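Local coordinates for protein phosphoribosylaminoimidazole-succinocarboxamide synthase (Pyrococcus horikoshii, PDB 3U55) that catalyses the ATP-dependent ligation of L-aspartate to the carboxylate of 5-amino-1-(5-phosphoribosyl)imidazole-4-carboxylate, giving SAICAR in de novo purine biosynthesis, at residues I24-D29 against G75-V80; K58-H63 against N157-D162; L208-F213 against E222-I227. All coordinates share one frame; numbering follows the deposited sequence.

Contact 1: residues I24-D29 against G75-V80; sequences IMEFKD and GNRLIV
Met-25 and Leu-78 face each other as an antiparallel hydrogen-bonded pair, each giving its N-H to the other's carbonyl: Met-25 N reaches Leu-78 O at 2.8 Å, and the return bond from Leu-78 N to Met-25 O is nearly straight, 174° at the hydrogen. Two residues on, Phe-27 N donates to Asn-76 O at 2.9 Å. That carbonyl oxygen also lies in the plane of the Phe-27 ring, at its edge beside CD2. The Asn-76 side chain then turns back, and ND2 makes a weak bond of 3.3 Å to Phe-27 O.

On the buried face Met-25 and Leu-78 run side by side. CG of Met-25 stands anti to the backbone N (chi1 -179°), the chain runs on extended to SD, and the bend at chi3 brings CE to 3.9 Å from Leu-78 CD1 and equally close to CG1 of Val-80, whose side chain crosses that of Met-25 at about a right angle. Phe-27 joins this group through CE2, which meets Leu-78 CG obliquely. The other face carries Ile-24, Glu-26, Arg-77 and Ile-79: CD1 of Ile-24 rests 3.8 Å from CG1 of Ile-79, while Glu-26 and Arg-77 lie alongside through their CG atoms, their charged ends not in contact. In the conformer given, Arg-77 NE bonds to Ala-73 O.

Further out, a water accepts from Asn-76 ND2 and donates to Asp-29 OD2, and Asp-29 is itself held by the N-H groups of Gly-44 and Gly-46. Helix 45-62 covers Phe-27 and Leu-78, while His-68 lies on Met-25 and Val-80. Chemically, then, these two central strands of a four-stranded antiparallel sheet are two-sided: apolar groups against helix and loop, a mixed, more polar surface opposite.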
loop_
_atom_site.group_PDB
_atom_site.type_symbol
_atom_site.label_atom_id
_atom_site.label_comp_id
_atom_site.label_asym_id
_atom_site.label_seq_id
_atom_site.Cartn_x
_atom_site.Cartn_y
_atom_site.Cartn_z
ATOM N N ILE A 24 -16.634 -13.642 -24.897
ATOM C CA ILE A 24 -16.931 -14.827 -24.105
ATOM C C ILE A 24 -15.949 -14.931 -22.950
ATOM O O ILE A 24 -14.735 -14.862 -23.147
ATOM C CB ILE A 24 -16.878 -16.121 -24.958
ATOM C CG1 ILE A 24 -17.996 -16.132 -26.011
ATOM C CG2 ILE A 24 -16.904 -17.375 -24.060
ATOM C CD1 ILE A 24 -19.423 -16.163 -25.460
ATOM N N MET A 25 -16.483 -15.078 -21.745
ATOM C CA MET A 25 -15.665 -15.444 -20.602
ATOM C C MET A 25 -15.938 -16.906 -20.278
ATOM O O MET A 25 -17.065 -17.273 -19.939
ATOM C CB MET A 25 -15.959 -14.555 -19.396
ATOM C CG MET A 25 -15.104 -14.871 -18.171
ATOM S SD MET A 25 -15.309 -13.631 -16.870
ATOM C CE MET A 25 -17.004 -13.905 -16.384
ATOM N N GLU A 26 -14.898 -17.726 -20.391
ATOM C CA GLU A 26 -15.020 -19.177 -20.238
ATOM C C GLU A 26 -14.260 -19.656 -19.007
ATOM O O GLU A 26 -13.084 -19.357 -18.851
ATOM C CB GLU A 26 -14.503 -19.875 -21.499
ATOM C CG GLU A 26 -14.555 -21.399 -21.467
ATOM C CD GLU A 26 -13.876 -22.021 -22.669
ATOM O OE1 GLU A 26 -12.932 -22.815 -22.470
ATOM O OE2 GLU A 26 -14.275 -21.706 -23.812
ATOM N N PHE A 27 -14.947 -20.396 -18.138
ATOM C CA PHE A 27 -14.359 -20.890 -16.894
ATOM C C PHE A 27 -13.793 -22.295 -17.100
ATOM O O PHE A 27 -14.480 -23.175 -17.617
ATOM C CB PHE A 27 -15.406 -20.911 -15.780
ATOM C CG PHE A 27 -15.880 -19.541 -15.344
ATOM C CD1 PHE A 27 -15.513 -19.034 -14.104
ATOM C CD2 PHE A 27 -16.707 -18.776 -16.159
ATOM C CE1 PHE A 27 -15.956 -17.779 -13.683
ATOM C CE2 PHE A 27 -17.153 -17.519 -15.751
ATOM C CZ PHE A 27 -16.778 -17.021 -14.510
ATOM N N LYS A 28 -12.547 -22.499 -16.684
ATOM C CA LYS A 28 -11.860 -23.777 -16.873
ATOM C C LYS A 28 -11.710 -24.531 -15.554
ATOM O O LYS A 28 -11.960 -23.976 -14.482
ATOM C CB LYS A 28 -10.485 -23.551 -17.513
ATOM C CG LYS A 28 -10.533 -22.979 -18.923
ATOM C CD LYS A 28 -9.143 -22.588 -19.400
ATOM N N ASP A 29 -11.306 -25.796 -15.638
ATOM C CA ASP A 29 -11.132 -26.634 -14.448
ATOM C C ASP A 29 -9.762 -26.468 -13.789
ATOM O O ASP A 29 -9.516 -27.027 -12.716
ATOM C CB ASP A 29 -11.405 -28.106 -14.780
ATOM C CG ASP A 29 -12.886 -28.397 -14.988
ATOM O OD1 ASP A 29 -13.219 -29.544 -15.361
ATOM O OD2 ASP A 29 -13.722 -27.485 -14.780
ATOM N N GLY A 75 -22.752 -24.359 -21.308
ATOM C CA GLY A 75 -21.563 -24.924 -20.672
ATOM C C GLY A 75 -21.021 -24.017 -19.581
ATOM O O GLY A 75 -21.761 -23.603 -18.690
ATOM N N ASN A 76 -19.727 -23.712 -19.665
ATOM C CA ASN A 76 -19.046 -22.857 -18.693
ATOM C C ASN A 76 -18.742 -21.474 -19.263
ATOM O O ASN A 76 -17.769 -20.832 -18.854
ATOM C CB ASN A 76 -17.727 -23.494 -18.258
ATOM C CG ASN A 76 -17.908 -24.847 -17.603
ATOM O OD1 ASN A 76 -19.027 -25.267 -17.298
ATOM N ND2 ASN A 76 -16.796 -25.535 -17.374
ATOM N N ARG A 77 -19.573 -21.026 -20.199
ATOM C CA ARG A 77 -19.345 -19.784 -20.938
ATOM C C ARG A 77 -20.343 -18.699 -20.554
ATOM O O ARG A 77 -21.557 -18.947 -20.512
ATOM C CB ARG A 77 -19.441 -20.032 -22.451
ATOM C CG ARG A 77 -18.423 -21.010 -23.015
ATOM C CD ARG A 77 -18.661 -21.237 -24.504
ATOM N NE ARG A 77 -19.983 -21.803 -24.768
ATOM C CZ ARG A 77 -20.228 -23.106 -24.883
ATOM N NH1 ARG A 77 -19.241 -23.982 -24.756
ATOM N NH2 ARG A 77 -21.460 -23.532 -25.119
ATOM N N LEU A 78 -19.827 -17.502 -20.280
ATOM C CA LEU A 78 -20.651 -16.325 -20.054
ATOM C C LEU A 78 -20.386 -15.335 -21.178
ATOM O O LEU A 78 -19.264 -15.236 -21.672
ATOM C CB LEU A 78 -20.334 -15.656 -18.707
ATOM C CG LEU A 78 -20.464 -16.399 -17.372
ATOM C CD1 LEU A 78 -20.604 -15.383 -16.226
ATOM C CD2 LEU A 78 -21.638 -17.358 -17.378
ATOM N N ILE A 79 -21.426 -14.618 -21.586
ATOM C CA ILE A 79 -21.264 -13.483 -22.484
ATOM C C ILE A 79 -21.172 -12.242 -21.611
ATOM O O ILE A 79 -22.037 -12.006 -20.769
ATOM C CB ILE A 79 -22.423 -13.342 -23.478
ATOM C CG1 ILE A 79 -22.635 -14.654 -24.242
ATOM C CG2 ILE A 79 -22.129 -12.211 -24.467
ATOM C CD1 ILE A 79 -23.965 -14.732 -24.952
ATOM N N VAL A 80 -20.103 -11.479 -21.816
ATOM C CA VAL A 80 -19.787 -10.316 -20.996
ATOM C C VAL A 80 -19.510 -9.100 -21.879
ATOM O O VAL A 80 -19.104 -9.237 -23.037
ATOM C CB VAL A 80 -18.589 -10.585 -20.018
ATOM C CG1 VAL A 80 -18.930 -11.703 -19.028
ATOM C CG2 VAL A 80 -17.295 -10.910 -20.776
HETATM O O HOH W 1 -16.336 -27.436 -15.490
#

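Contact 2: residues K58-H63 against N157-D162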
loop_
_atom_site.group_PDB
_atom_site.type_symbol
_atom_site.label_atom_id
_atom_site.label_comp_id
_atom_site.label_asym_id
_atom_site.label_seq_id
_atom_site.Cartn_x
_atom_site.Cartn_y
_atom_site.Cartn_z
ATOM N N LYS A 58 -26.161 -11.409 -11.011
ATOM C CA LYS A 58 -27.594 -11.117 -11.067
ATOM C C LYS A 58 -28.073 -10.434 -9.790
ATOM O O LYS A 58 -28.819 -9.454 -9.852
ATOM C CB LYS A 58 -28.403 -12.388 -11.345
ATOM C CG LYS A 58 -28.365 -12.831 -12.800
ATOM C CD LYS A 58 -29.027 -14.191 -12.975
ATOM C CE LYS A 58 -29.185 -14.540 -14.449
ATOM N NZ LYS A 58 -29.672 -15.938 -14.633
ATOM N N LEU A 59 -27.614 -10.929 -8.639
ATOM C CA LEU A 59 -27.942 -10.318 -7.345
ATOM C C LEU A 59 -27.469 -8.858 -7.257
ATOM O O LEU A 59 -28.223 -7.971 -6.839
ATOM C CB LEU A 59 -27.365 -11.153 -6.191
ATOM C CG LEU A 59 -27.409 -10.581 -4.768
ATOM C CD1 LEU A 59 -28.820 -10.615 -4.187
ATOM C CD2 LEU A 59 -26.445 -11.358 -3.875
ATOM N N LEU A 60 -26.225 -8.611 -7.659
ATOM C CA LEU A 60 -25.662 -7.257 -7.625
ATOM C C LEU A 60 -26.384 -6.304 -8.577
ATOM O O LEU A 60 -26.633 -5.142 -8.237
ATOM C CB LEU A 60 -24.159 -7.299 -7.910
ATOM C CG LEU A 60 -23.341 -8.070 -6.873
ATOM C CD1 LEU A 60 -21.905 -8.209 -7.339
ATOM C CD2 LEU A 60 -23.406 -7.364 -5.513
ATOM N N GLU A 61 -26.746 -6.805 -9.754
ATOM C CA GLU A 61 -27.488 -6.004 -10.733
ATOM C C GLU A 61 -28.844 -5.560 -10.178
ATOM O O GLU A 61 -29.266 -4.421 -10.396
ATOM C CB GLU A 61 -27.665 -6.768 -12.048
ATOM C CG GLU A 61 -26.401 -6.874 -12.910
ATOM C CD GLU A 61 -26.069 -5.598 -13.675
ATOM O OE1 GLU A 61 -24.993 -5.555 -14.313
ATOM O OE2 GLU A 61 -26.872 -4.637 -13.644
ATOM N N GLU A 62 -29.505 -6.457 -9.449
ATOM C CA GLU A 62 -30.789 -6.166 -8.802
ATOM C C GLU A 62 -30.643 -5.064 -7.759
ATOM O O GLU A 62 -31.585 -4.315 -7.497
ATOM C CB GLU A 62 -31.358 -7.424 -8.145
ATOM C CG GLU A 62 -31.915 -8.450 -9.130
ATOM C CD GLU A 62 -32.494 -9.692 -8.459
ATOM O OE1 GLU A 62 -33.308 -10.386 -9.105
ATOM O OE2 GLU A 62 -32.138 -9.985 -7.298
ATOM N N HIS A 63 -29.450 -4.978 -7.173
ATOM C CA HIS A 63 -29.126 -3.952 -6.190
ATOM C C HIS A 63 -28.467 -2.713 -6.812
ATOM O O HIS A 63 -27.911 -1.881 -6.098
ATOM C CB HIS A 63 -28.227 -4.544 -5.101
ATOM C CG HIS A 63 -28.968 -5.330 -4.067
ATOM N ND1 HIS A 63 -29.359 -6.636 -4.260
ATOM C CD2 HIS A 63 -29.394 -4.989 -2.829
ATOM C CE1 HIS A 63 -29.992 -7.068 -3.185
ATOM N NE2 HIS A 63 -30.027 -6.088 -2.301
ATOM N N ASN A 157 -19.676 -5.412 -1.144
ATOM C CA ASN A 157 -19.392 -6.099 0.112
ATOM C C ASN A 157 -20.642 -6.241 0.973
ATOM O O ASN A 157 -20.953 -7.344 1.401
ATOM C CB ASN A 157 -18.278 -5.397 0.877
ATOM C CG ASN A 157 -17.860 -6.153 2.139
ATOM O OD1 ASN A 157 -17.735 -7.381 2.143
ATOM N ND2 ASN A 157 -17.639 -5.408 3.217
ATOM N N GLU A 158 -21.361 -5.140 1.199
ATOM C CA GLU A 158 -22.573 -5.175 2.032
ATOM C C GLU A 158 -23.610 -6.166 1.500
ATOM O O GLU A 158 -24.140 -6.981 2.261
ATOM C CB GLU A 158 -23.185 -3.774 2.184
ATOM C CG GLU A 158 -22.350 -2.806 3.025
ATOM C CD GLU A 158 -22.043 -3.334 4.423
ATOM O OE1 GLU A 158 -20.846 -3.533 4.741
ATOM O OE2 GLU A 158 -22.997 -3.563 5.198
ATOM N N ILE A 159 -23.885 -6.094 0.200
ATOM C CA ILE A 159 -24.857 -6.972 -0.463
ATOM C C ILE A 159 -24.479 -8.446 -0.346
ATOM O O ILE A 159 -25.314 -9.273 0.044
ATOM C CB ILE A 159 -25.027 -6.620 -1.965
ATOM C CG1 ILE A 159 -25.519 -5.177 -2.126
ATOM C CG2 ILE A 159 -25.980 -7.612 -2.653
ATOM C CD1 ILE A 159 -25.041 -4.496 -3.410
ATOM N N LEU A 160 -23.231 -8.771 -0.684
ATOM C CA LEU A 160 -22.768 -10.160 -0.649
ATOM C C LEU A 160 -22.714 -10.715 0.769
ATOM O O LEU A 160 -23.187 -11.822 1.011
ATOM C CB LEU A 160 -21.405 -10.315 -1.331
ATOM C CG LEU A 160 -21.307 -9.985 -2.825
ATOM C CD1 LEU A 160 -19.870 -10.204 -3.288
ATOM C CD2 LEU A 160 -22.276 -10.822 -3.663
ATOM N N LYS A 161 -22.160 -9.933 1.696
ATOM C CA LYS A 161 -22.028 -10.384 3.081
ATOM C C LYS A 161 -23.399 -10.634 3.715
ATOM O O LYS A 161 -23.579 -11.651 4.381
ATOM C CB LYS A 161 -21.150 -9.436 3.920
ATOM C CG LYS A 161 -21.826 -8.176 4.459
ATOM C CD LYS A 161 -20.805 -7.069 4.724
ATOM C CE LYS A 161 -19.792 -7.459 5.778
ATOM N NZ LYS A 161 -20.289 -7.189 7.154
ATOM N N ASP A 162 -24.364 -9.740 3.473
ATOM C CA ASP A 162 -25.736 -9.904 3.987
ATOM C C ASP A 162 -26.407 -11.150 3.408
ATOM O O ASP A 162 -26.983 -11.956 4.139
ATOM C CB ASP A 162 -26.597 -8.676 3.675
ATOM C CG ASP A 162 -26.222 -7.454 4.504
ATOM O OD1 ASP A 162 -25.492 -7.588 5.514
ATOM O OD2 ASP A 162 -26.664 -6.343 4.138
#
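Ile-159 has CG2 anti to its backbone N, which sets this methyl toward Leu-59, Leu-60 and the ring of His-63, while CG1 leads CD1 to His-63 CB and Leu-60 CD2. In His-63, CG stands anti to the carbonyl carbon (chi1 -80°) beside Ile-159, and chi2 turns the ring so that one face meets CG2. The methyl sits 4.0 Å from the centroid of the His-63 ring and 13° off the normal, a CH-pi contact displaced toward the rim. Ile-159 CD1 comes to 3.6 Å from His-63 CB.

The ring is held in place by ND1, which donates to Leu-59 O at 3.1 Å with the acceptor close to the imidazole plane. His-63 N bonds to the same oxygen from the opposite face of its carbonyl plane, so the last turn of the helix grips both backbone and side chain of His-63.

Ile-159 CG2 also meets CG of Leu-59 and CD2 of Leu-60, each at 3.9 Å. Leu-60 CD2 continues to Leu-160 CD2 at 4.1 Å. An alanine in place of Ile-159 would probably leave the face and CB of His-63 and CG of Leu-59 without their partner and open a gap beside Leu-60.

The two short helical segments pass with axes 10.4 Å apart, at 124° between their directions. Ile-65, in the loop after helix 45-62, touches both Leu-60 and Ile-159, and Lys-155 reaches His-63 O. Leu-160 leans on Leu-171, so the contact joins the C-terminal end of helix 45-62 to helix 143-165 and, through it, to the antiparallel sheet that includes strand 169-180.

Contact 3: residues L208-F213 against E222-I227; sequences LDKDVF and EAYKEI. With SO4 (sulfate ion), chain C.
The capped turn that leads into helix 211-214 and the flank of helix 220-232 meet here, near a bound sulfate. Leu-208 lays its CB 3.6 Å from Ile-227 CD1, and its CD2 is 4.1 Å from Ala-223 CB. Its other methyl, CD1, lies 3.7 Å from OE2 of Glu-226, a carboxylate oxygen whose salt bridge goes to Arg-230. Ala-223 CB also touches Val-212 CG2.

Tyr-224 reaches the turn with its ring: Asp-209 O lies in the ring plane at the edge, 3.6 Å from CE1. The hydroxyl passes alongside Lys-210 CB and is hydrogen-bonded to Asp-195 OD2. Leu-208 O, against CG1 of Ile-227 at 3.3 Å, and Asp-209 N are buried with no polar partner in the model.

Asp-209 OD2 accepts from Asp-211 N at 2.8 Å, while OD1 takes the N-H of Phe-199. Lys-210, extended beyond CG, carries NZ to sulfate O1 at 2.8 Å and to Thr-32 O. Arg-214 and Phe-34 N also bind the sulfate, which probably came from the crystallisation liquor. An aspartate accepting from a backbone N-H as the chain turns into a helix is typical helix capping, here packed against a second helix by an apolar seam.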
loop_
_atom_site.group_PDB
_atom_site.type_symbol
_atom_site.label_atom_id
_atom_site.label_comp_id
_atom_site.label_asym_id
_atom_site.label_seq_id
_atom_site.Cartn_x
_atom_site.Cartn_y
_atom_site.Cartn_z
ATOM N N LEU A 208 -14.622 -22.793 2.614
ATOM C CA LEU A 208 -15.387 -23.344 1.507
ATOM C C LEU A 208 -15.021 -22.551 0.252
ATOM O O LEU A 208 -15.871 -21.926 -0.379
ATOM C CB LEU A 208 -16.884 -23.261 1.809
ATOM C CG LEU A 208 -17.415 -24.107 2.975
ATOM C CD1 LEU A 208 -18.854 -23.738 3.309
ATOM C CD2 LEU A 208 -17.292 -25.598 2.657
ATOM N N ASP A 209 -13.731 -22.590 -0.082
ATOM C CA ASP A 209 -13.141 -21.740 -1.111
ATOM C C ASP A 209 -11.791 -22.288 -1.564
ATOM O O ASP A 209 -11.406 -23.406 -1.202
ATOM C CB ASP A 209 -12.972 -20.307 -0.578
ATOM C CG ASP A 209 -12.171 -20.253 0.722
ATOM O OD1 ASP A 209 -12.537 -19.470 1.622
ATOM O OD2 ASP A 209 -11.180 -20.999 0.848
ATOM N N LYS A 210 -11.071 -21.483 -2.341
ATOM C CA LYS A 210 -9.772 -21.866 -2.884
ATOM C C LYS A 210 -8.700 -22.215 -1.830
ATOM O O LYS A 210 -7.722 -22.887 -2.155
ATOM C CB LYS A 210 -9.269 -20.766 -3.822
ATOM C CG LYS A 210 -8.204 -21.208 -4.814
ATOM C CD LYS A 210 -7.760 -20.014 -5.639
ATOM C CE LYS A 210 -6.676 -20.383 -6.606
ATOM N NZ LYS A 210 -6.194 -19.201 -7.385
ATOM N N ASP A 211 -8.877 -21.772 -0.585
ATOM C CA ASP A 211 -7.928 -22.107 0.496
ATOM C C ASP A 211 -7.866 -23.617 0.774
ATOM O O ASP A 211 -6.869 -24.120 1.299
ATOM C CB ASP A 211 -8.241 -21.344 1.788
ATOM C CG ASP A 211 -7.652 -19.931 1.806
ATOM O OD1 ASP A 211 -6.762 -19.616 0.987
ATOM O OD2 ASP A 211 -8.070 -19.138 2.671
ATOM N N VAL A 212 -8.934 -24.325 0.416
ATOM C CA VAL A 212 -8.985 -25.786 0.505
ATOM C C VAL A 212 -7.932 -26.403 -0.424
ATOM O O VAL A 212 -7.300 -27.400 -0.076
ATOM C CB VAL A 212 -10.412 -26.306 0.188
ATOM C CG1 VAL A 212 -10.435 -27.823 -0.021
ATOM C CG2 VAL A 212 -11.362 -25.917 1.311
ATOM N N PHE A 213 -7.740 -25.786 -1.591
ATOM C CA PHE A 213 -6.679 -26.167 -2.525
ATOM C C PHE A 213 -5.317 -25.612 -2.112
ATOM O O PHE A 213 -4.329 -26.344 -2.128
ATOM C CB PHE A 213 -7.036 -25.729 -3.951
ATOM C CG PHE A 213 -5.879 -25.764 -4.918
ATOM C CD1 PHE A 213 -5.245 -26.967 -5.240
ATOM C CD2 PHE A 213 -5.432 -24.594 -5.520
ATOM C CE1 PHE A 213 -4.181 -26.995 -6.137
ATOM C CE2 PHE A 213 -4.370 -24.611 -6.427
ATOM C CZ PHE A 213 -3.744 -25.815 -6.735
ATOM N N GLU A 222 -15.822 -30.810 -3.460
ATOM C CA GLU A 222 -16.844 -30.958 -2.419
ATOM C C GLU A 222 -17.144 -29.633 -1.709
ATOM O O GLU A 222 -18.305 -29.334 -1.426
ATOM C CB GLU A 222 -16.466 -32.050 -1.412
ATOM C CG GLU A 222 -16.393 -33.462 -2.007
ATOM C CD GLU A 222 -17.619 -33.833 -2.831
ATOM O OE1 GLU A 222 -17.460 -34.075 -4.050
ATOM O OE2 GLU A 222 -18.737 -33.871 -2.267
ATOM N N ALA A 223 -16.102 -28.844 -1.444
ATOM C CA ALA A 223 -16.260 -27.529 -0.818
ATOM C C ALA A 223 -17.045 -26.568 -1.720
ATOM O O ALA A 223 -17.952 -25.878 -1.253
ATOM C CB ALA A 223 -14.902 -26.940 -0.439
ATOM N N TYR A 224 -16.712 -26.550 -3.012
ATOM C CA TYR A 224 -17.377 -25.669 -3.980
ATOM C C TYR A 224 -18.826 -26.099 -4.228
ATOM O O TYR A 224 -19.700 -25.253 -4.445
ATOM C CB TYR A 224 -16.604 -25.624 -5.308
ATOM C CG TYR A 224 -15.348 -24.761 -5.331
ATOM C CD1 TYR A 224 -14.488 -24.688 -4.227
ATOM C CD2 TYR A 224 -15.002 -24.044 -6.479
ATOM C CE1 TYR A 224 -13.323 -23.911 -4.262
ATOM C CE2 TYR A 224 -13.846 -23.265 -6.523
ATOM C CZ TYR A 224 -13.011 -23.206 -5.415
ATOM O OH TYR A 224 -11.873 -22.430 -5.463
ATOM N N LYS A 225 -19.070 -27.412 -4.199
ATOM C CA LYS A 225 -20.430 -27.952 -4.302
ATOM C C LYS A 225 -21.279 -27.503 -3.119
ATOM O O LYS A 225 -22.443 -27.134 -3.291
ATOM C CB LYS A 225 -20.419 -29.483 -4.345
ATOM C CG LYS A 225 -20.073 -30.094 -5.692
ATOM C CD LYS A 225 -20.010 -31.616 -5.573
ATOM C CE LYS A 225 -19.877 -32.285 -6.925
ATOM N NZ LYS A 225 -19.787 -33.769 -6.802
ATOM N N GLU A 226 -20.684 -27.541 -1.928
ATOM C CA GLU A 226 -21.369 -27.189 -0.686
ATOM C C GLU A 226 -21.845 -25.739 -0.743
ATOM O O GLU A 226 -22.990 -25.446 -0.399
ATOM C CB GLU A 226 -20.443 -27.409 0.515
ATOM C CG GLU A 226 -21.062 -28.230 1.646
ATOM C CD GLU A 226 -21.687 -27.380 2.734
ATOM O OE1 GLU A 226 -22.936 -27.333 2.818
ATOM O OE2 GLU A 226 -20.927 -26.765 3.512
ATOM N N ILE A 227 -20.962 -24.847 -1.194
ATOM C CA ILE A 227 -21.312 -23.446 -1.445
ATOM C C ILE A 227 -22.485 -23.350 -2.415
ATOM O O ILE A 227 -23.476 -22.672 -2.133
ATOM C CB ILE A 227 -20.098 -22.634 -1.992
ATOM C CG1 ILE A 227 -19.057 -22.407 -0.894
ATOM C CG2 ILE A 227 -20.547 -21.298 -2.596
ATOM C CD1 ILE A 227 -19.499 -21.449 0.231
HETATM S S SO4 C . -3.185 -17.284 -5.486
HETATM O O1 SO4 C . -4.315 -18.197 -5.610
HETATM O O2 SO4 C . -2.454 -17.261 -6.747
HETATM O O3 SO4 C . -3.689 -15.948 -5.180
HETATM O O4 SO4 C . -2.302 -17.748 -4.415
#

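Helix 45-62 ties the three contacts together, although none of them touches another. It packs on Phe-27 and Leu-78 of contact 1, its last residues form half of contact 2, and Lys-45, Leu-48, Asn-49 and Leu-52 pack on Tyr-224 and Ile-227 of contact 3. The centres of contacts 1 and 2 lie about 21 Å apart. Between the centres of contacts 1 and 3 there are about 19 Å, and between those of contacts 2 and 3 about 21 Å. Along the chain, contacts 1 and 2 interleave, whereas contact 3 follows both. Of the three, contact 3 alone touches a bound group, the sulfate on Lys-210; this may indicate a place suited to anions.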